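Probable adenylyl-sulfate kinase (Aeropyrum pernix, PDB 2YVU) probably catalyses the ATP-dependent phosphorylation of adenosine 5'-phosphosulfate to 3'-phosphoadenylyl sulfate, the step that completes sulfate activation. Local coordinates at residues A[13-18]-A[88-93]; A[35-40]-A[176-181]; A[74-79]-A[104-109]; A[120-125]-A[164-169]. All coordinates share one frame; numbering follows the deposited sequence.

Contact 1 (A[13-18]-A[88-93])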
loop_
_atom_site.group_PDB
_atom_site.type_symbol
_atom_site.label_atom_id
_atom_site.label_comp_id
_atom_site.label_asym_id
_atom_site.label_seq_id
_atom_site.Cartn_x
_atom_site.Cartn_y
_atom_site.Cartn_z
ATOM N N GLY A 13 12.691 1.473 -8.582
ATOM C CA GLY A 13 12.762 0.045 -8.364
ATOM C C GLY A 13 12.032 -0.673 -9.478
ATOM O O GLY A 13 11.873 -0.127 -10.570
ATOM N N ILE A 14 11.578 -1.893 -9.205
ATOM C CA ILE A 14 10.855 -2.687 -10.203
ATOM C C ILE A 14 9.807 -3.506 -9.471
ATOM O O ILE A 14 9.832 -3.586 -8.251
ATOM C CB ILE A 14 11.784 -3.701 -10.936
ATOM C CG1 ILE A 14 12.401 -4.665 -9.918
ATOM C CG2 ILE A 14 12.884 -2.963 -11.713
ATOM C CD1 ILE A 14 13.260 -5.757 -10.552
ATOM N N VAL A 15 8.889 -4.107 -10.218
ATOM C CA VAL A 15 7.851 -4.954 -9.632
ATOM C C VAL A 15 8.009 -6.339 -10.244
ATOM O O VAL A 15 7.901 -6.512 -11.464
ATOM C CB VAL A 15 6.398 -4.433 -9.942
ATOM C CG1 VAL A 15 5.335 -5.395 -9.302
ATOM C CG2 VAL A 15 6.219 -3.049 -9.394
ATOM N N VAL A 16 8.323 -7.314 -9.402
ATOM C CA VAL A 16 8.461 -8.679 -9.858
ATOM C C VAL A 16 7.154 -9.333 -9.424
ATOM O O VAL A 16 6.867 -9.428 -8.223
ATOM C CB VAL A 16 9.654 -9.388 -9.177
ATOM C CG1 VAL A 16 9.740 -10.817 -9.674
ATOM C CG2 VAL A 16 10.924 -8.624 -9.429
ATOM N N TRP A 17 6.362 -9.760 -10.403
ATOM C CA TRP A 17 5.059 -10.365 -10.151
ATOM C C TRP A 17 5.034 -11.874 -10.360
ATOM O O TRP A 17 4.994 -12.355 -11.508
ATOM C CB TRP A 17 4.017 -9.699 -11.049
ATOM C CG TRP A 17 2.602 -10.035 -10.684
ATOM C CD1 TRP A 17 1.876 -11.126 -11.100
ATOM C CD2 TRP A 17 1.780 -9.343 -9.741
ATOM N NE1 TRP A 17 0.651 -11.154 -10.464
ATOM C CE2 TRP A 17 0.571 -10.078 -9.617
ATOM C CE3 TRP A 17 1.945 -8.173 -8.980
ATOM C CZ2 TRP A 17 -0.451 -9.690 -8.755
ATOM C CZ3 TRP A 17 0.927 -7.791 -8.130
ATOM C CH2 TRP A 17 -0.259 -8.548 -8.021
ATOM N N LEU A 18 5.051 -12.645 -9.267
ATOM C CA LEU A 18 5.041 -14.090 -9.451
ATOM C C LEU A 18 3.607 -14.581 -9.619
ATOM O O LEU A 18 2.747 -14.318 -8.778
ATOM C CB LEU A 18 5.696 -14.781 -8.262
ATOM C CG LEU A 18 7.091 -14.272 -7.859
ATOM C CD1 LEU A 18 7.419 -14.758 -6.458
ATOM C CD2 LEU A 18 8.136 -14.743 -8.839
ATOM N N VAL A 88 9.964 -4.425 -5.577
ATOM C CA VAL A 88 8.767 -5.037 -5.012
ATOM C C VAL A 88 8.525 -6.410 -5.573
ATOM O O VAL A 88 8.268 -6.554 -6.765
ATOM C CB VAL A 88 7.541 -4.195 -5.303
ATOM C CG1 VAL A 88 6.325 -4.700 -4.450
ATOM C CG2 VAL A 88 7.865 -2.735 -5.023
ATOM N N ILE A 89 8.631 -7.419 -4.722
ATOM C CA ILE A 89 8.405 -8.790 -5.173
ATOM C C ILE A 89 7.002 -9.205 -4.740
ATOM O O ILE A 89 6.676 -9.227 -3.542
ATOM C CB ILE A 89 9.483 -9.731 -4.597
ATOM C CG1 ILE A 89 10.873 -9.239 -5.046
ATOM C CG2 ILE A 89 9.267 -11.162 -5.095
ATOM C CD1 ILE A 89 12.023 -9.785 -4.186
ATOM N N CYS A 90 6.158 -9.512 -5.721
ATOM C CA CYS A 90 4.775 -9.876 -5.431
ATOM C C CYS A 90 4.421 -11.335 -5.690
ATOM O O CYS A 90 4.785 -11.898 -6.719
ATOM C CB CYS A 90 3.820 -9.002 -6.250
ATOM S SG CYS A 90 3.909 -7.267 -5.930
ATOM N N SER A 91 3.682 -11.927 -4.757
ATOM C CA SER A 91 3.246 -13.311 -4.880
ATOM C C SER A 91 1.775 -13.372 -4.522
ATOM O O SER A 91 1.403 -13.398 -3.340
ATOM C CB SER A 91 4.009 -14.226 -3.928
ATOM O OG SER A 91 3.488 -15.533 -4.069
ATOM N N PHE A 92 0.929 -13.390 -5.539
ATOM C CA PHE A 92 -0.495 -13.405 -5.283
ATOM C C PHE A 92 -1.270 -14.418 -6.094
ATOM O O PHE A 92 -0.753 -14.998 -7.042
ATOM C CB PHE A 92 -1.087 -12.021 -5.555
ATOM C CG PHE A 92 -0.713 -11.004 -4.537
ATOM C CD1 PHE A 92 0.407 -10.205 -4.717
ATOM C CD2 PHE A 92 -1.455 -10.882 -3.363
ATOM C CE1 PHE A 92 0.792 -9.286 -3.739
ATOM C CE2 PHE A 92 -1.079 -9.966 -2.375
ATOM C CZ PHE A 92 0.047 -9.163 -2.564
ATOM N N VAL A 93 -2.521 -14.622 -5.691
ATOM C CA VAL A 93 -3.415 -15.516 -6.405
ATOM C C VAL A 93 -4.079 -14.594 -7.439
ATOM O O VAL A 93 -4.931 -13.759 -7.104
ATOM C CB VAL A 93 -4.466 -16.140 -5.454
ATOM C CG1 VAL A 93 -5.186 -15.058 -4.694
ATOM C CG2 VAL A 93 -5.457 -16.982 -6.240
#
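Trp17 packs its six-membered ring against Cys90 and Phe92, and this is the tight part of the contact. CE3 of Trp17 lies 3.4 Å from Cys90 CB. Cys90 SG sits 4.6 Å from the centroid of the six-membered ring, an oblique sulfur-aromatic contact. Farther along the indole, Trp17 CH2 reaches Phe92 CD1 at 3.8 Å. The two ring planes are nearly parallel (22°) but slid apart, so they barely overlap. Between the strands run four nearly straight backbone hydrogen bonds. They link Val88 N to Ile14 O, Val16 N to Val88 O, Cys90 N to Val16 O and Leu18 N to Cys90 O. The side-chain packing is looser at the other end. Val15 CG2 is 4.4 Å from Val88 CB, and on the other face Val16 CB is 4.3 Å from Ile89 CG1. Val93 turns away and is partly exposed. Trp17 NE1 bonds to Ser94 OG, the probable phosphoserine site. An alanine in place of Trp17 would probably open a gap beside Cys90 and Phe92 and leave Ser94 OG without its indole partner. Ser91 OG bonds to Thr27 OG1 of the probable ATP site. Central strand 14-19, which runs into the phosphate-binding loop, and its neighbour 87-91 are part of the parallel sheet of the P-loop kinase fold.

Contact 2 (A[35-40]-A[176-181])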
loop_
_atom_site.group_PDB
_atom_site.type_symbol
_atom_site.label_atom_id
_atom_site.label_comp_id
_atom_site.label_asym_id
_atom_site.label_seq_id
_atom_site.Cartn_x
_atom_site.Cartn_y
_atom_site.Cartn_z
ATOM N N ASP A 35 15.688 -12.326 0.164
ATOM C CA ASP A 35 16.828 -12.443 1.075
ATOM C C ASP A 35 18.133 -12.092 0.341
ATOM O O ASP A 35 18.974 -11.369 0.870
ATOM C CB ASP A 35 16.913 -13.865 1.635
ATOM C CG ASP A 35 17.837 -13.961 2.830
ATOM O OD1 ASP A 35 17.659 -13.151 3.764
ATOM O OD2 ASP A 35 18.735 -14.837 2.846
ATOM N N LEU A 36 18.292 -12.597 -0.884
ATOM C CA LEU A 36 19.492 -12.327 -1.679
ATOM C C LEU A 36 19.747 -10.844 -1.952
ATOM O O LEU A 36 20.864 -10.342 -1.792
ATOM C CB LEU A 36 19.407 -13.050 -3.029
ATOM C CG LEU A 36 19.480 -14.583 -3.113
ATOM C CD1 LEU A 36 19.362 -15.008 -4.584
ATOM C CD2 LEU A 36 20.791 -15.097 -2.532
ATOM N N LEU A 37 18.711 -10.148 -2.394
ATOM C CA LEU A 37 18.824 -8.736 -2.712
ATOM C C LEU A 37 19.022 -7.863 -1.481
ATOM O O LEU A 37 19.771 -6.901 -1.522
ATOM C CB LEU A 37 17.580 -8.283 -3.478
ATOM C CG LEU A 37 17.374 -9.029 -4.786
ATOM C CD1 LEU A 37 15.951 -8.827 -5.258
ATOM C CD2 LEU A 37 18.390 -8.520 -5.837
ATOM N N GLN A 38 18.328 -8.180 -0.397
ATOM C CA GLN A 38 18.490 -7.390 0.812
ATOM C C GLN A 38 19.932 -7.534 1.285
ATOM O O GLN A 38 20.606 -6.537 1.536
ATOM C CB GLN A 38 17.499 -7.842 1.894
ATOM C CG GLN A 38 16.051 -7.469 1.559
ATOM C CD GLN A 38 15.033 -7.969 2.587
ATOM O OE1 GLN A 38 15.248 -8.982 3.252
ATOM N NE2 GLN A 38 13.907 -7.268 2.697
ATOM N N LYS A 39 20.421 -8.768 1.375
ATOM C CA LYS A 39 21.802 -8.977 1.803
ATOM C C LYS A 39 22.777 -8.182 0.937
ATOM O O LYS A 39 23.868 -7.848 1.377
ATOM C CB LYS A 39 22.143 -10.467 1.799
ATOM C CG LYS A 39 21.560 -11.202 3.000
ATOM C CD LYS A 39 21.764 -12.709 2.887
ATOM C CE LYS A 39 21.271 -13.449 4.131
ATOM N NZ LYS A 39 21.475 -14.934 4.019
ATOM N N GLU A 40 22.380 -7.859 -0.290
ATOM C CA GLU A 40 23.236 -7.062 -1.167
ATOM C C GLU A 40 22.992 -5.578 -0.930
ATOM O O GLU A 40 23.614 -4.732 -1.562
ATOM C CB GLU A 40 22.980 -7.390 -2.641
ATOM C CG GLU A 40 23.446 -8.772 -3.043
ATOM C CD GLU A 40 23.357 -9.015 -4.542
ATOM O OE1 GLU A 40 23.239 -8.040 -5.309
ATOM O OE2 GLU A 40 23.423 -10.190 -4.952
ATOM N N TYR A 176 17.969 -18.284 -11.259
ATOM C CA TYR A 176 17.598 -17.885 -12.614
ATOM C C TYR A 176 16.835 -16.568 -12.579
ATOM O O TYR A 176 17.051 -15.707 -13.429
ATOM C CB TYR A 176 16.755 -19.000 -13.253
ATOM C CG TYR A 176 16.496 -18.907 -14.753
ATOM C CD1 TYR A 176 17.525 -18.613 -15.657
ATOM C CD2 TYR A 176 15.229 -19.191 -15.272
ATOM C CE1 TYR A 176 17.300 -18.611 -17.032
ATOM C CE2 TYR A 176 14.987 -19.190 -16.651
ATOM C CZ TYR A 176 16.029 -18.900 -17.525
ATOM O OH TYR A 176 15.783 -18.895 -18.884
ATOM N N LEU A 177 15.953 -16.409 -11.589
ATOM C CA LEU A 177 15.142 -15.184 -11.438
ATOM C C LEU A 177 16.033 -14.022 -11.024
ATOM O O LEU A 177 15.856 -12.889 -11.465
ATOM C CB LEU A 177 14.061 -15.374 -10.349
ATOM C CG LEU A 177 12.658 -14.725 -10.448
ATOM C CD1 LEU A 177 12.107 -14.445 -9.052
ATOM C CD2 LEU A 177 12.682 -13.463 -11.257
ATOM N N TYR A 178 16.977 -14.323 -10.143
ATOM C CA TYR A 178 17.921 -13.330 -9.662
ATOM C C TYR A 178 18.725 -12.743 -10.817
ATOM O O TYR A 178 18.997 -11.553 -10.822
ATOM C CB TYR A 178 18.852 -13.970 -8.621
ATOM C CG TYR A 178 20.046 -13.113 -8.231
ATOM C CD1 TYR A 178 21.164 -13.020 -9.064
ATOM C CD2 TYR A 178 20.060 -12.403 -7.027
ATOM C CE1 TYR A 178 22.263 -12.251 -8.712
ATOM C CE2 TYR A 178 21.163 -11.621 -6.662
ATOM C CZ TYR A 178 22.256 -11.554 -7.511
ATOM O OH TYR A 178 23.340 -10.797 -7.174
ATOM N N SER A 179 19.101 -13.563 -11.798
ATOM C CA SER A 179 19.881 -13.059 -12.939
ATOM C C SER A 179 19.079 -12.078 -13.785
ATOM O O SER A 179 19.622 -11.074 -14.255
ATOM C CB SER A 179 20.362 -14.212 -13.822
ATOM O OG SER A 179 21.305 -15.020 -13.139
ATOM N N LEU A 180 17.788 -12.363 -13.977
ATOM C CA LEU A 180 16.903 -11.481 -14.755
ATOM C C LEU A 180 16.763 -10.159 -13.982
ATOM O O LEU A 180 16.922 -9.069 -14.544
ATOM C CB LEU A 180 15.505 -12.118 -14.933
ATOM C CG LEU A 180 14.551 -11.742 -16.095
ATOM C CD1 LEU A 180 13.088 -11.692 -15.602
ATOM C CD2 LEU A 180 14.924 -10.408 -16.687
ATOM N N VAL A 181 16.473 -10.257 -12.687
ATOM C CA VAL A 181 16.318 -9.056 -11.865
ATOM C C VAL A 181 17.579 -8.185 -11.922
ATOM O O VAL A 181 17.501 -6.981 -12.163
ATOM C CB VAL A 181 16.033 -9.421 -10.380
ATOM C CG1 VAL A 181 16.247 -8.205 -9.495
ATOM C CG2 VAL A 181 14.575 -9.907 -10.232
#
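Tyr178 carries most of this contact, meeting Leu36 and Leu37 with its ring and Glu40 with its hydroxyl. Its CG is anti to the backbone N (chi1 169°), and the side chain starts out toward helix 26-39. Leu36 CD1 touches the ring obliquely, 3.6 Å from Tyr178 CD2. Leu37 CD2 comes from the opposite side of the ring plane, 4.2 Å from Tyr178 CE2. The same methyl also packs on Val181, with Leu37 CD2 4.3 Å from Val181 CG1. Glu40 has CG anti to the carbonyl carbon (chi1 -69°) and an extended chain beyond it; its carboxylate and the Tyr178 hydroxyl meet tip to tip. Glu40 OE2 lies at the ring edge and accepts a hydrogen bond from Tyr178 OH. The modelled separation of Glu40 OE2 and Tyr178 OH, 2.3 Å, is very short and its exact value is doubtful. The carboxylate and ring planes are turned 72° apart. Glu40 OE1 forms a salt bridge with Lys182, one turn beyond Tyr178. The segment axes approach only to 11.6 Å, so these side chains do the bridging. Leu33 of helix 26-39 continues the apolar packing on Tyr178 and Val181. The chemistry implies a greasy inner layer with a polar outer edge, where one glutamate takes a hydroxyl and a lysine and is likely to be stabilised as the carboxylate.

Contact 3 (A[74-79]-A[104-109])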
loop_
_atom_site.group_PDB
_atom_site.type_symbol
_atom_site.label_atom_id
_atom_site.label_comp_id
_atom_site.label_asym_id
_atom_site.label_seq_id
_atom_site.Cartn_x
_atom_site.Cartn_y
_atom_site.Cartn_z
ATOM N N ILE A 74 -3.129 -3.728 -4.798
ATOM C CA ILE A 74 -1.751 -4.183 -4.674
ATOM C C ILE A 74 -0.878 -3.491 -5.711
ATOM O O ILE A 74 0.241 -3.099 -5.419
ATOM C CB ILE A 74 -1.635 -5.709 -4.874
ATOM C CG1 ILE A 74 -2.303 -6.436 -3.697
ATOM C CG2 ILE A 74 -0.164 -6.109 -4.983
ATOM C CD1 ILE A 74 -1.793 -5.982 -2.325
ATOM N N ALA A 75 -1.406 -3.354 -6.930
ATOM C CA ALA A 75 -0.683 -2.709 -8.020
ATOM C C ALA A 75 -0.305 -1.261 -7.644
ATOM O O ALA A 75 0.760 -0.759 -7.975
ATOM C CB ALA A 75 -1.558 -2.706 -9.267
ATOM N N TRP A 76 -1.187 -0.583 -6.946
ATOM C CA TRP A 76 -0.867 0.782 -6.580
ATOM C C TRP A 76 0.183 0.878 -5.497
ATOM O O TRP A 76 1.068 1.736 -5.569
ATOM C CB TRP A 76 -2.126 1.508 -6.175
ATOM C CG TRP A 76 -2.742 2.143 -7.377
ATOM C CD1 TRP A 76 -3.774 1.667 -8.134
ATOM C CD2 TRP A 76 -2.317 3.361 -7.991
ATOM N NE1 TRP A 76 -4.020 2.519 -9.179
ATOM C CE2 TRP A 76 -3.141 3.569 -9.114
ATOM C CE3 TRP A 76 -1.315 4.297 -7.696
ATOM C CZ2 TRP A 76 -2.998 4.685 -9.950
ATOM C CZ3 TRP A 76 -1.172 5.411 -8.527
ATOM C CH2 TRP A 76 -2.013 5.592 -9.640
ATOM N N ILE A 77 0.090 -0.012 -4.507
ATOM C CA ILE A 77 1.040 -0.049 -3.402
ATOM C C ILE A 77 2.406 -0.385 -3.995
ATOM O O ILE A 77 3.418 0.197 -3.624
ATOM C CB ILE A 77 0.651 -1.125 -2.376
ATOM C CG1 ILE A 77 -0.703 -0.768 -1.743
ATOM C CG2 ILE A 77 1.757 -1.300 -1.349
ATOM C CD1 ILE A 77 -1.296 -1.855 -0.796
ATOM N N ALA A 78 2.421 -1.325 -4.926
ATOM C CA ALA A 78 3.668 -1.715 -5.586
ATOM C C ALA A 78 4.239 -0.546 -6.396
ATOM O O ALA A 78 5.429 -0.319 -6.411
ATOM C CB ALA A 78 3.417 -2.903 -6.516
ATOM N N ARG A 79 3.372 0.188 -7.075
ATOM C CA ARG A 79 3.812 1.313 -7.885
ATOM C C ARG A 79 4.421 2.418 -6.999
ATOM O O ARG A 79 5.484 2.975 -7.307
ATOM C CB ARG A 79 2.616 1.820 -8.703
ATOM C CG ARG A 79 2.782 3.189 -9.346
ATOM C CD ARG A 79 1.601 3.470 -10.288
ATOM N NE ARG A 79 1.564 4.844 -10.791
ATOM C CZ ARG A 79 0.712 5.281 -11.721
ATOM N NH1 ARG A 79 -0.177 4.458 -12.266
ATOM N NH2 ARG A 79 0.733 6.549 -12.100
ATOM N N ARG A 104 -0.292 -4.973 -14.456
ATOM C CA ARG A 104 0.845 -4.538 -15.273
ATOM C C ARG A 104 0.693 -3.097 -15.734
ATOM O O ARG A 104 1.652 -2.314 -15.658
ATOM C CB ARG A 104 0.987 -5.414 -16.526
ATOM C CG ARG A 104 2.025 -4.896 -17.536
ATOM C CD ARG A 104 2.118 -5.771 -18.831
ATOM N NE ARG A 104 2.640 -7.125 -18.596
ATOM C CZ ARG A 104 3.929 -7.423 -18.412
ATOM N NH1 ARG A 104 4.860 -6.473 -18.428
ATOM N NH2 ARG A 104 4.300 -8.684 -18.248
ATOM N N ARG A 105 -0.499 -2.765 -16.238
ATOM C CA ARG A 105 -0.794 -1.422 -16.741
ATOM C C ARG A 105 -0.533 -0.339 -15.708
ATOM O O ARG A 105 0.078 0.692 -15.997
ATOM C CB ARG A 105 -2.261 -1.303 -17.181
ATOM C CG ARG A 105 -2.612 -2.009 -18.479
ATOM C CD ARG A 105 -3.877 -1.404 -19.134
ATOM N NE ARG A 105 -5.070 -1.447 -18.280
ATOM C CZ ARG A 105 -5.837 -2.520 -18.095
ATOM N NH1 ARG A 105 -5.551 -3.663 -18.708
ATOM N NH2 ARG A 105 -6.895 -2.448 -17.296
ATOM N N ILE A 106 -1.043 -0.561 -14.506
ATOM C CA ILE A 106 -0.869 0.396 -13.437
ATOM C C ILE A 106 0.601 0.616 -13.159
ATOM O O ILE A 106 1.045 1.760 -13.035
ATOM C CB ILE A 106 -1.602 -0.077 -12.178
ATOM C CG1 ILE A 106 -3.113 0.059 -12.420
ATOM C CG2 ILE A 106 -1.114 0.701 -10.956
ATOM C CD1 ILE A 106 -4.006 -0.643 -11.402
ATOM N N VAL A 107 1.372 -0.463 -13.103
ATOM C CA VAL A 107 2.817 -0.333 -12.828
ATOM C C VAL A 107 3.587 0.343 -13.989
ATOM O O VAL A 107 4.399 1.267 -13.770
ATOM C CB VAL A 107 3.443 -1.730 -12.518
ATOM C CG1 VAL A 107 4.953 -1.627 -12.340
ATOM C CG2 VAL A 107 2.792 -2.310 -11.212
ATOM N N GLU A 108 3.307 -0.093 -15.216
ATOM C CA GLU A 108 3.994 0.428 -16.397
ATOM C C GLU A 108 3.703 1.894 -16.659
ATOM O O GLU A 108 4.547 2.604 -17.187
ATOM C CB GLU A 108 3.647 -0.414 -17.632
ATOM C CG GLU A 108 4.092 -1.853 -17.476
ATOM C CD GLU A 108 4.082 -2.638 -18.764
ATOM O OE1 GLU A 108 3.212 -2.384 -19.626
ATOM O OE2 GLU A 108 4.937 -3.534 -18.904
ATOM N N GLU A 109 2.511 2.332 -16.283
ATOM C CA GLU A 109 2.113 3.716 -16.445
ATOM C C GLU A 109 3.149 4.618 -15.760
ATOM O O GLU A 109 3.596 5.605 -16.321
ATOM C CB GLU A 109 0.726 3.915 -15.825
ATOM C CG GLU A 109 0.333 5.359 -15.602
ATOM C CD GLU A 109 -1.058 5.504 -14.997
ATOM O OE1 GLU A 109 -1.365 6.596 -14.471
ATOM O OE2 GLU A 109 -1.845 4.533 -15.050
#
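Ile106 packs on Ala75 and Trp76, while Arg79 reaches over to Glu109. Ile106 CG2 lies over one face of the Trp76 five-membered ring, 3.9 Å from its centroid and 9° off the normal, a CH-pi contact. The same methyl is 3.8 Å from Ala75 CB. Arg79 is extended from CG to NE. Its NH2 donates to Glu109 OE1 at 3.2 Å in a salt bridge. The oxygen lies in the guanidinium plane, but the donor stands above the carboxylate plane. Arg79 NH1 adds a weak bond to Ile106 O. Next, Trp76 CH2 sits over the centre of the guanidinium, 3.4 Å above its plane. Arg79 NE makes a salt bridge with Glu110, its strongest polar partner. Farther out, Trp76 packs on Thr55 of the second subunit, and Val107 packs on Val15 of the sheet. Two carboxylates would thus largely offset the charge of Arg79, while the indole probably helps to hold its guanidinium in place.

Contact 4 (A[120-125]-A[164-169])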
loop_
_atom_site.group_PDB
_atom_site.type_symbol
_atom_site.label_atom_id
_atom_site.label_comp_id
_atom_site.label_asym_id
_atom_site.label_seq_id
_atom_site.Cartn_x
_atom_site.Cartn_y
_atom_site.Cartn_z
ATOM N N LYS A 120 5.702 -22.278 -12.899
ATOM C CA LYS A 120 4.994 -23.381 -13.528
ATOM C C LYS A 120 4.961 -24.727 -12.826
ATOM O O LYS A 120 6.006 -25.330 -12.542
ATOM C CB LYS A 120 5.552 -23.531 -14.947
ATOM C CG LYS A 120 5.007 -24.689 -15.756
ATOM C CD LYS A 120 5.553 -24.593 -17.177
ATOM C CE LYS A 120 4.974 -25.676 -18.078
ATOM N NZ LYS A 120 5.336 -27.044 -17.592
ATOM N N ALA A 121 3.734 -25.180 -12.581
ATOM C CA ALA A 121 3.418 -26.440 -11.923
ATOM C C ALA A 121 1.990 -26.842 -12.326
ATOM O O ALA A 121 1.083 -26.025 -12.286
ATOM C CB ALA A 121 3.497 -26.269 -10.406
ATOM N N SER A 122 1.775 -28.094 -12.709
ATOM C CA SER A 122 0.435 -28.502 -13.098
ATOM C C SER A 122 -0.477 -28.593 -11.895
ATOM O O SER A 122 -0.024 -28.699 -10.756
ATOM C CB SER A 122 0.458 -29.864 -13.784
ATOM O OG SER A 122 0.677 -30.881 -12.831
ATOM N N LEU A 123 -1.776 -28.557 -12.172
ATOM C CA LEU A 123 -2.815 -28.654 -11.164
ATOM C C LEU A 123 -2.705 -29.975 -10.396
ATOM O O LEU A 123 -2.782 -30.001 -9.178
ATOM C CB LEU A 123 -4.179 -28.609 -11.850
ATOM C CG LEU A 123 -5.407 -28.114 -11.092
ATOM C CD1 LEU A 123 -6.606 -28.878 -11.622
ATOM C CD2 LEU A 123 -5.259 -28.303 -9.593
ATOM N N GLU A 124 -2.552 -31.075 -11.122
ATOM C CA GLU A 124 -2.460 -32.381 -10.485
ATOM C C GLU A 124 -1.202 -32.438 -9.656
ATOM O O GLU A 124 -1.161 -33.094 -8.623
ATOM C CB GLU A 124 -2.421 -33.501 -11.526
ATOM C CG GLU A 124 -3.657 -33.597 -12.395
ATOM C CD GLU A 124 -3.580 -34.751 -13.386
ATOM O OE1 GLU A 124 -2.475 -35.043 -13.895
ATOM O OE2 GLU A 124 -4.631 -35.360 -13.669
ATOM N N GLU A 125 -0.163 -31.751 -10.129
ATOM C CA GLU A 125 1.088 -31.741 -9.409
ATOM C C GLU A 125 0.980 -30.999 -8.090
ATOM O O GLU A 125 1.480 -31.490 -7.089
ATOM C CB GLU A 125 2.220 -31.145 -10.264
ATOM C CG GLU A 125 3.541 -31.011 -9.493
ATOM C CD GLU A 125 4.138 -32.362 -9.055
ATOM O OE1 GLU A 125 4.951 -32.377 -8.099
ATOM O OE2 GLU A 125 3.811 -33.405 -9.669
ATOM N N ASP A 164 10.239 -23.449 -14.080
ATOM C CA ASP A 164 9.646 -24.782 -14.047
ATOM C C ASP A 164 9.963 -25.442 -12.714
ATOM O O ASP A 164 11.087 -25.910 -12.499
ATOM C CB ASP A 164 10.193 -25.649 -15.186
ATOM C CG ASP A 164 9.392 -26.939 -15.362
ATOM O OD1 ASP A 164 8.954 -27.515 -14.345
ATOM O OD2 ASP A 164 9.199 -27.380 -16.513
ATOM N N THR A 165 8.980 -25.489 -11.820
ATOM C CA THR A 165 9.203 -26.083 -10.511
ATOM C C THR A 165 9.148 -27.615 -10.508
ATOM O O THR A 165 9.305 -28.236 -9.464
ATOM C CB THR A 165 8.201 -25.538 -9.461
ATOM O OG1 THR A 165 6.886 -26.004 -9.766
ATOM C CG2 THR A 165 8.196 -23.997 -9.460
ATOM N N GLU A 166 8.918 -28.230 -11.664
ATOM C CA GLU A 166 8.878 -29.690 -11.709
ATOM C C GLU A 166 10.201 -30.244 -12.228
ATOM O O GLU A 166 10.674 -31.289 -11.769
ATOM C CB GLU A 166 7.692 -30.179 -12.568
ATOM C CG GLU A 166 6.374 -30.312 -11.766
ATOM C CD GLU A 166 5.150 -30.678 -12.617
ATOM O OE1 GLU A 166 4.268 -29.807 -12.802
ATOM O OE2 GLU A 166 5.061 -31.836 -13.095
ATOM N N SER A 167 10.811 -29.514 -13.155
ATOM C CA SER A 167 12.077 -29.908 -13.756
ATOM C C SER A 167 13.273 -29.436 -12.954
ATOM O O SER A 167 14.276 -30.138 -12.860
ATOM C CB SER A 167 12.208 -29.313 -15.160
ATOM O OG SER A 167 11.003 -29.444 -15.883
ATOM N N ASN A 168 13.174 -28.240 -12.381
ATOM C CA ASN A 168 14.297 -27.670 -11.639
ATOM C C ASN A 168 14.091 -27.485 -10.159
ATOM O O ASN A 168 12.957 -27.402 -9.684
ATOM C CB ASN A 168 14.692 -26.321 -12.250
ATOM C CG ASN A 168 15.226 -26.460 -13.654
ATOM O OD1 ASN A 168 14.537 -26.165 -14.628
ATOM N ND2 ASN A 168 16.459 -26.922 -13.767
ATOM N N THR A 169 15.208 -27.394 -9.441
ATOM C CA THR A 169 15.185 -27.203 -8.001
ATOM C C THR A 169 14.893 -25.727 -7.681
ATOM O O THR A 169 14.945 -24.868 -8.564
ATOM C CB THR A 169 16.544 -27.542 -7.375
ATOM O OG1 THR A 169 17.530 -26.665 -7.915
ATOM C CG2 THR A 169 16.941 -28.994 -7.687
#
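An Asx turn at Asp164 and an N-cap at Ser122 shape this surface contact, where Lys120 pairs with Asp164 in the last parallel bridge between strands 114-120 and 161-164. Lys120 O accepts two bonds from Thr165. Thr165 N comes in the carbonyl plane, 3.1 Å from Lys120 O, and Thr165 OG1 from above that plane. Thr165 OG1 also bonds to Arg129. Asp164 OD1 accepts from Glu166 N, 2.8 Å away and nearly in line with the C-O bond, and from Ser167 N above the carboxylate plane. An alanine at Asp164 would probably leave the N-H groups of Glu166 and Ser167 without this acceptor and the turn freer to move. Lys120 NZ stays 4.0 Å from Asp164 OD2, too far for a salt bridge. The Glu166 and Glu125 side chains slide past each other in opposite directions, their carboxylates stacked with planes 22° apart. Glu125 OE2 and Glu166 OE2, like charges, are 4.0 Å apart. Salt bridges of Glu125 to Arg128 and Arg129 would probably ease their repulsion. Ser122 OG, set between backbone N and carbonyl carbon (chi1 74°), accepts from Glu125 N. Ser122 N itself points at Glu166 OE1, 3.0 Å away and almost straight, at 170°.

How the contacts relate
Contact 1 is the core: two central strands, all its touching residues buried. Contacts 2 and 3 are partly buried helix pairs that both touch it. Leu37 and Val181 of contact 2 pack on the sheet face of Val16 and Ile89. Ile74 and Val107 of contact 3 pack on the face of Val15 and Trp17. Contact 4 lies at the surface and touches none of the others. It joins strand 114-120, a neighbour of 14-19, to the outermost strand 161-164. Chemistry follows place: backbone bonds and apolar packing in contact 1, apolar packing with charged outer groups in contacts 2 and 3, and mainly polar turn and capping bonds in contact 4.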